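Local coordinates for putative DNA-binding protein (Ralstonia eutropha, PDB 3HWU) that is of uncertain cellular function but may bind DNA and has the plants and prokaryotes conserved domain, which probably assembles as a trimer, at the interface of chains A and B. Numbering follows the deposited sequence. Chains: chain A/B, Putative DNA-binding protein.

Contact 1: the interface of chains A and B. Residues chain A 6-9, 16, 18; chain B 142, 144.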
ATOM      1  N   GLY A   6       0.471 -24.095   7.096  1.00 20.24           N
ATOM      2  CA  GLY A   6      -0.605 -23.701   6.211  1.00 19.96           C
ATOM      3  C   GLY A   6      -0.905 -22.211   6.108  1.00 17.57           C
ATOM      4  O   GLY A   6      -1.924 -21.817   5.530  1.00 18.83           O
ATOM      5  N   LYS A   7      -0.055 -21.382   6.695  1.00 14.75           N
ATOM      6  CA  LYS A   7      -0.344 -19.951   6.765  1.00 13.27           C
ATOM      7  C   LYS A   7       0.501 -19.145   5.769  1.00 13.13           C
ATOM      8  O   LYS A   7       0.280 -17.945   5.653  1.00 12.16           O
ATOM      9  CB  LYS A   7      -0.090 -19.377   8.167  1.00 14.57           C
ATOM     10  CG  LYS A   7      -0.859 -20.007   9.338  1.00 18.34           C
ATOM     11  CD  LYS A   7      -2.310 -19.664   9.335  1.00 19.63           C
ATOM     12  CE  LYS A   7      -3.089 -20.233  10.545  1.00 17.50           C
ATOM     13  NZ  LYS A   7      -2.941 -19.520  11.805  1.00 18.88           N
ATOM     14  N   TYR A   8       1.440 -19.756   5.062  1.00 11.81           N
ATOM     15  CA  TYR A   8       2.177 -19.022   4.052  1.00 11.95           C
ATOM     16  C   TYR A   8       2.668 -19.938   2.948  1.00 11.83           C
ATOM     17  O   TYR A   8       2.717 -21.181   3.097  1.00 13.10           O
ATOM     18  CB  TYR A   8       3.330 -18.227   4.678  1.00 11.93           C
ATOM     19  CG  TYR A   8       4.458 -19.041   5.267  1.00 13.51           C
ATOM     20  CD1 TYR A   8       4.377 -19.524   6.539  1.00 15.48           C
ATOM     21  CD2 TYR A   8       5.625 -19.262   4.552  1.00 15.13           C
ATOM     22  CE1 TYR A   8       5.428 -20.238   7.090  1.00 17.77           C
ATOM     23  CE2 TYR A   8       6.682 -19.976   5.102  1.00 17.33           C
ATOM     24  CZ  TYR A   8       6.573 -20.455   6.353  1.00 17.53           C
ATOM     25  OH  TYR A   8       7.633 -21.155   6.890  1.00 19.80           O
HETATM   26  N   MSE A   9       3.062 -19.312   1.849  1.00 11.14           N
HETATM   27  CA  MSE A   9       3.695 -19.972   0.710  1.00 11.91           C
HETATM   28  C   MSE A   9       4.877 -19.142   0.228  1.00 11.30           C
HETATM   29  O   MSE A   9       4.865 -17.915   0.309  1.00 11.28           O
HETATM   30  CB  MSE A   9       2.714 -20.236  -0.447  1.00 14.67           C
HETATM   31  CG  MSE A   9       2.366 -19.074  -1.323  1.00 16.46           C
HETATM   32 SE   MSE A   9       1.037 -19.576  -2.672  0.75 13.76          SE
HETATM   33  CE  MSE A   9       1.366 -18.001  -3.674  1.00 13.30           C
ATOM     34  N   LEU A  16       3.842 -15.183   0.522  1.00  9.68           N
ATOM     35  CA  LEU A  16       2.460 -14.710   0.670  1.00  9.43           C
ATOM     36  C   LEU A  16       1.920 -15.417   1.904  1.00  9.16           C
ATOM     37  O   LEU A  16       1.971 -16.653   2.001  1.00 10.39           O
ATOM     38  CB  LEU A  16       1.607 -15.113  -0.548  1.00  9.75           C
ATOM     39  CG  LEU A  16       0.137 -14.711  -0.488  1.00 10.63           C
ATOM     40  CD1 LEU A  16      -0.086 -13.180  -0.513  1.00 12.26           C
ATOM     41  CD2 LEU A  16      -0.664 -15.400  -1.615  1.00 11.89           C
ATOM     42  N   VAL A  18      -1.443 -15.954   4.540  1.00  9.16           N
ATOM     43  CA  VAL A  18      -2.883 -15.818   4.757  1.00  9.61           C
ATOM     44  C   VAL A  18      -3.159 -16.236   6.205  1.00  9.39           C
ATOM     45  O   VAL A  18      -3.128 -17.411   6.546  1.00 10.49           O
ATOM     46  CB  VAL A  18      -3.773 -16.604   3.757  1.00  9.60           C
ATOM     47  CG1 VAL A  18      -5.266 -16.393   4.104  1.00 11.53           C
ATOM     48  CG2 VAL A  18      -3.482 -16.196   2.320  1.00 10.41           C
TER
ATOM     49  N   LEU B 142      -8.670 -16.773   1.120  1.00 10.28           N
ATOM     50  CA  LEU B 142      -7.741 -17.266   0.122  1.00 10.87           C
ATOM     51  C   LEU B 142      -7.090 -18.555   0.591  1.00 11.09           C
ATOM     52  O   LEU B 142      -6.473 -18.575   1.638  1.00 12.82           O
ATOM     53  CB  LEU B 142      -6.679 -16.192  -0.138  1.00 10.07           C
ATOM     54  CG  LEU B 142      -5.649 -16.426  -1.241  1.00 11.14           C
ATOM     55  CD1 LEU B 142      -6.320 -16.750  -2.598  1.00 11.66           C
ATOM     56  CD2 LEU B 142      -4.718 -15.206  -1.347  1.00 11.50           C
ATOM     57  N   LEU B 144      -4.337 -21.449   0.529  0.80 13.32           N
ATOM     58  CA  LEU B 144      -2.933 -21.679   0.172  0.80 14.04           C
ATOM     59  C   LEU B 144      -2.657 -23.193   0.099  0.80 17.03           C
ATOM     60  O   LEU B 144      -3.326 -23.980   0.806  0.80 18.71           O
ATOM     61  CB  LEU B 144      -2.023 -21.085   1.243  0.80 13.46           C
ATOM     62  CG  LEU B 144      -2.044 -19.569   1.441  0.80 11.86           C
ATOM     63  CD1 LEU B 144      -0.986 -19.123   2.478  0.80 13.08           C
ATOM     64  CD2 LEU B 144      -1.804 -18.816   0.130  0.80 13.53           C
TER
HETATM   65  O   HOH W   1      -3.300 -23.777   4.057  1.00 27.95           O
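The backbones of A:Tyr8 (phi -152°) and B:Leu144 (phi -111°) are both extended, and the leucine meets strands 8-11 and 14-20 of chain A. This is an apolar subunit contact of the PCC domain (plants and prokaryotes conserved, DUF296). B:Leu144 follows strand 139-142 and is the main apolar insert. Its CG points away from its own carbonyl carbon, and its second torsion (-175°) makes CD1 the far end of the chain. B:Leu144 CD1 presses on the backbone of strand 8-11, 3.5 Å from A:Tyr8 CA. The second methyl, CD2, turns toward the hydrophobic groups of chain A. B:Leu144 CD2 lies 4.0 Å from A:Leu16 CD2 and meets the selenium SE of the selenomethionine A:Met9 at 4.1 Å. The A:Met9 chain is extended beyond CG and crosses B:Leu144 at about a right angle.

A:Val18 fills the neighbouring place, its two methyls doing different work. CG2 lies opposite the carbonyl carbon of its own residue and faces chain B. A:Val18 CG2 packs 3.8 Å from B:Leu144 CG and 4.0 Å from B:Leu142 CD2. A:Val18 CG1 rests 3.5 Å from the backbone carbonyl oxygen O of B:Leu142. A:Leu16 meets B:Leu142 as well, with the two side chains running roughly perpendicular and touching through their CD2 methyls.

One water lies beside this apolar patch. The water is 2.8 Å from A:Gly6 O and 3.3 Å from B:Leu144 O, so the second link is long. It connects the two backbone carbonyl groups through solvent.

Contact 2: the interface of chains A and B. Residues chain A 9, 11-12, 16, 121; chain B 40, 125-127.
A:Thr11 puts its methyl CG2 over one face of the B:Tyr125 ring, 3.8 Å from the ring centroid. This CH-pi contact belongs to the subunit interface of the PCC (DUF296) domain. The methyl is offset toward the rim, on the CD1 and CE1 side. A:Thr11 has OG1 between its backbone N and carbonyl carbon (chi1 64°), which leaves CG2 to cover the ring. The selenomethionine methyl CE of A:Met9 lies on the same side of the ring plane, near its CB end, 3.9 Å from B:Tyr125 CD2. A:Leu16 adds CD2 on that side too, near CE2. At the far end of the ring, the phenol oxygen OH of B:Tyr125 is 3.3 Å from the methyl CG2 of A:Thr121.

The tail of A:Met9 is also covered by the side-chain amide of B:Gln127. The selenium A:Met9 SE stands above the amide plane, 3.6 Å from B:Gln127 CD. The methyl beyond it reaches toward the amide oxygen OE1. The two side chains come from opposite directions. B:Gln127 is bent at its second torsion (95°), which brings the amide back across the selenium. The methyl end is thus held between the amide and the tyrosine ring.

Next to these, the rings of A:Pro12 and B:Pro126 meet through their delta carbons, A:Pro12 CD lying 3.8 Å from B:Pro126 CD.

Further out, a water joins the two subunits. The water is 2.9 Å from A:Thr11 OG1 and more loosely placed at B:Tyr125 OH. Within chain B, the hydroxyl OG of B:Ser40 donates to the backbone O of B:Gln127 at 2.8 Å. This bond helps tie the loop after strand 117-125 to strand 40-49. The donor lies in the carbonyl plane, with a C=O...donor angle of 158°. The same OG sits at the edge of the B:Tyr125 ring.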
HETATM    1  N   MSE A   9       3.062 -19.312   1.849  1.00 11.14           N
HETATM    2  CA  MSE A   9       3.695 -19.972   0.710  1.00 11.91           C
HETATM    3  C   MSE A   9       4.877 -19.142   0.228  1.00 11.30           C
HETATM    4  O   MSE A   9       4.865 -17.915   0.309  1.00 11.28           O
HETATM    5  CB  MSE A   9       2.714 -20.236  -0.447  1.00 14.67           C
HETATM    6  CG  MSE A   9       2.366 -19.074  -1.323  1.00 16.46           C
HETATM    7 SE   MSE A   9       1.037 -19.576  -2.672  0.75 13.76          SE
HETATM    8  CE  MSE A   9       1.366 -18.001  -3.674  1.00 13.30           C
ATOM      9  N   THR A  11       6.998 -17.397  -2.552  1.00 10.99           N
ATOM     10  CA  THR A  11       6.786 -16.777  -3.860  1.00 11.25           C
ATOM     11  C   THR A  11       8.150 -16.429  -4.471  1.00 11.00           C
ATOM     12  O   THR A  11       9.164 -16.397  -3.766  1.00 12.12           O
ATOM     13  CB  THR A  11       5.939 -15.519  -3.747  1.00  9.87           C
ATOM     14  OG1 THR A  11       6.680 -14.577  -2.980  1.00 11.47           O
ATOM     15  CG2 THR A  11       4.585 -15.815  -3.072  1.00 10.89           C
ATOM     16  N   PRO A  12       8.182 -16.083  -5.763  1.00 10.83           N
ATOM     17  CA  PRO A  12       9.481 -15.723  -6.350  1.00 11.89           C
ATOM     18  C   PRO A  12      10.212 -14.594  -5.641  1.00 12.77           C
ATOM     19  O   PRO A  12      11.447 -14.599  -5.566  1.00 14.31           O
ATOM     20  CB  PRO A  12       9.136 -15.389  -7.796  1.00 12.45           C
ATOM     21  CG  PRO A  12       7.949 -16.287  -8.106  1.00 14.50           C
ATOM     22  CD  PRO A  12       7.140 -16.267  -6.800  1.00 11.71           C
ATOM     23  N   LEU A  16       3.842 -15.183   0.522  1.00  9.68           N
ATOM     24  CA  LEU A  16       2.460 -14.710   0.670  1.00  9.43           C
ATOM     25  C   LEU A  16       1.920 -15.417   1.904  1.00  9.16           C
ATOM     26  O   LEU A  16       1.971 -16.653   2.001  1.00 10.39           O
ATOM     27  CB  LEU A  16       1.607 -15.113  -0.548  1.00  9.75           C
ATOM     28  CG  LEU A  16       0.137 -14.711  -0.488  1.00 10.63           C
ATOM     29  CD1 LEU A  16      -0.086 -13.180  -0.513  1.00 12.26           C
ATOM     30  CD2 LEU A  16      -0.664 -15.400  -1.615  1.00 11.89           C
ATOM     31  N   THR A 121       1.646  -9.690   1.687  1.00  7.80           N
ATOM     32  CA  THR A 121       2.600  -9.896   0.587  1.00  8.48           C
ATOM     33  C   THR A 121       3.981  -9.439   1.073  1.00  7.84           C
ATOM     34  O   THR A 121       4.141  -8.237   1.365  1.00  8.61           O
ATOM     35  CB  THR A 121       2.153  -9.050  -0.625  1.00  9.91           C
ATOM     36  OG1 THR A 121       0.842  -9.501  -0.965  1.00 11.20           O
ATOM     37  CG2 THR A 121       3.134  -9.186  -1.761  1.00 10.90           C
TER
ATOM     38  N   SER B  40      -2.253 -16.655  -9.495  1.00  9.25           N
ATOM     39  CA  SER B  40      -2.636 -15.816  -8.383  1.00  8.68           C
ATOM     40  C   SER B  40      -1.712 -14.594  -8.403  1.00  8.16           C
ATOM     41  O   SER B  40      -0.679 -14.601  -9.070  1.00  8.50           O
ATOM     42  CB  SER B  40      -2.520 -16.561  -7.055  1.00  9.68           C
ATOM     43  OG  SER B  40      -1.189 -17.019  -6.783  1.00  9.45           O
ATOM     44  N   TYR B 125       2.191 -14.793  -9.078  1.00  9.42           N
ATOM     45  CA  TYR B 125       2.746 -16.023  -8.488  1.00  8.65           C
ATOM     46  C   TYR B 125       2.436 -17.209  -9.379  1.00  9.01           C
ATOM     47  O   TYR B 125       1.434 -17.229 -10.094  1.00  9.98           O
ATOM     48  CB  TYR B 125       2.117 -16.270  -7.117  1.00  9.01           C
ATOM     49  CG  TYR B 125       2.179 -15.042  -6.224  1.00  8.92           C
ATOM     50  CD1 TYR B 125       3.373 -14.332  -6.055  1.00 10.12           C
ATOM     51  CD2 TYR B 125       1.051 -14.582  -5.566  1.00  9.50           C
ATOM     52  CE1 TYR B 125       3.428 -13.219  -5.290  1.00  9.90           C
ATOM     53  CE2 TYR B 125       1.130 -13.460  -4.747  1.00 10.36           C
ATOM     54  CZ  TYR B 125       2.333 -12.805  -4.604  1.00 10.23           C
ATOM     55  OH  TYR B 125       2.415 -11.687  -3.792  1.00 12.45           O
ATOM     56  N   PRO B 126       3.256 -18.262  -9.305  1.00  9.37           N
ATOM     57  CA  PRO B 126       3.017 -19.433 -10.171  1.00  9.09           C
ATOM     58  C   PRO B 126       1.907 -20.376  -9.741  1.00  9.17           C
ATOM     59  O   PRO B 126       1.436 -21.162 -10.567  1.00  9.81           O
ATOM     60  CB  PRO B 126       4.382 -20.152 -10.164  1.00 10.50           C
ATOM     61  CG  PRO B 126       4.986 -19.782  -8.869  1.00 10.48           C
ATOM     62  CD  PRO B 126       4.552 -18.331  -8.630  1.00 10.05           C
ATOM     63  N   GLN B 127       1.490 -20.274  -8.491  1.00 10.03           N
ATOM     64  CA  GLN B 127       0.488 -21.165  -7.916  1.00  9.77           C
ATOM     65  C   GLN B 127      -0.940 -20.709  -8.195  1.00 10.33           C
ATOM     66  O   GLN B 127      -1.314 -19.583  -7.895  1.00 10.43           O
ATOM     67  CB  GLN B 127       0.670 -21.234  -6.391  1.00 11.12           C
ATOM     68  CG  GLN B 127       2.058 -21.672  -5.893  1.00 11.94           C
ATOM     69  CD  GLN B 127       2.983 -20.533  -5.569  1.00 12.54           C
ATOM     70  OE1 GLN B 127       2.900 -19.461  -6.153  1.00 11.83           O
ATOM     71  NE2 GLN B 127       3.904 -20.767  -4.622  1.00 13.84           N
TER
HETATM   72  O   HOH W   2       5.282 -12.166  -2.379  1.00 16.14           O

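The centres of the C-alpha atoms of contact 1 and contact 2 are about 9 Å apart. They share A:Met9 and A:Leu16, so the strands 8-11 and 14-20 of chain A serve both. Chain B supplies different pieces: the end of strand 139-142 and what follows for contact 1, and the end of strand 117-125 and the loop after it for contact 2. The two contacts probably act as one continuous interface. Chains A and B are not related here by an exact two-fold, and the deposited assembly holds three copies. Unlike surfaces meeting in this way would suit a closed trimer.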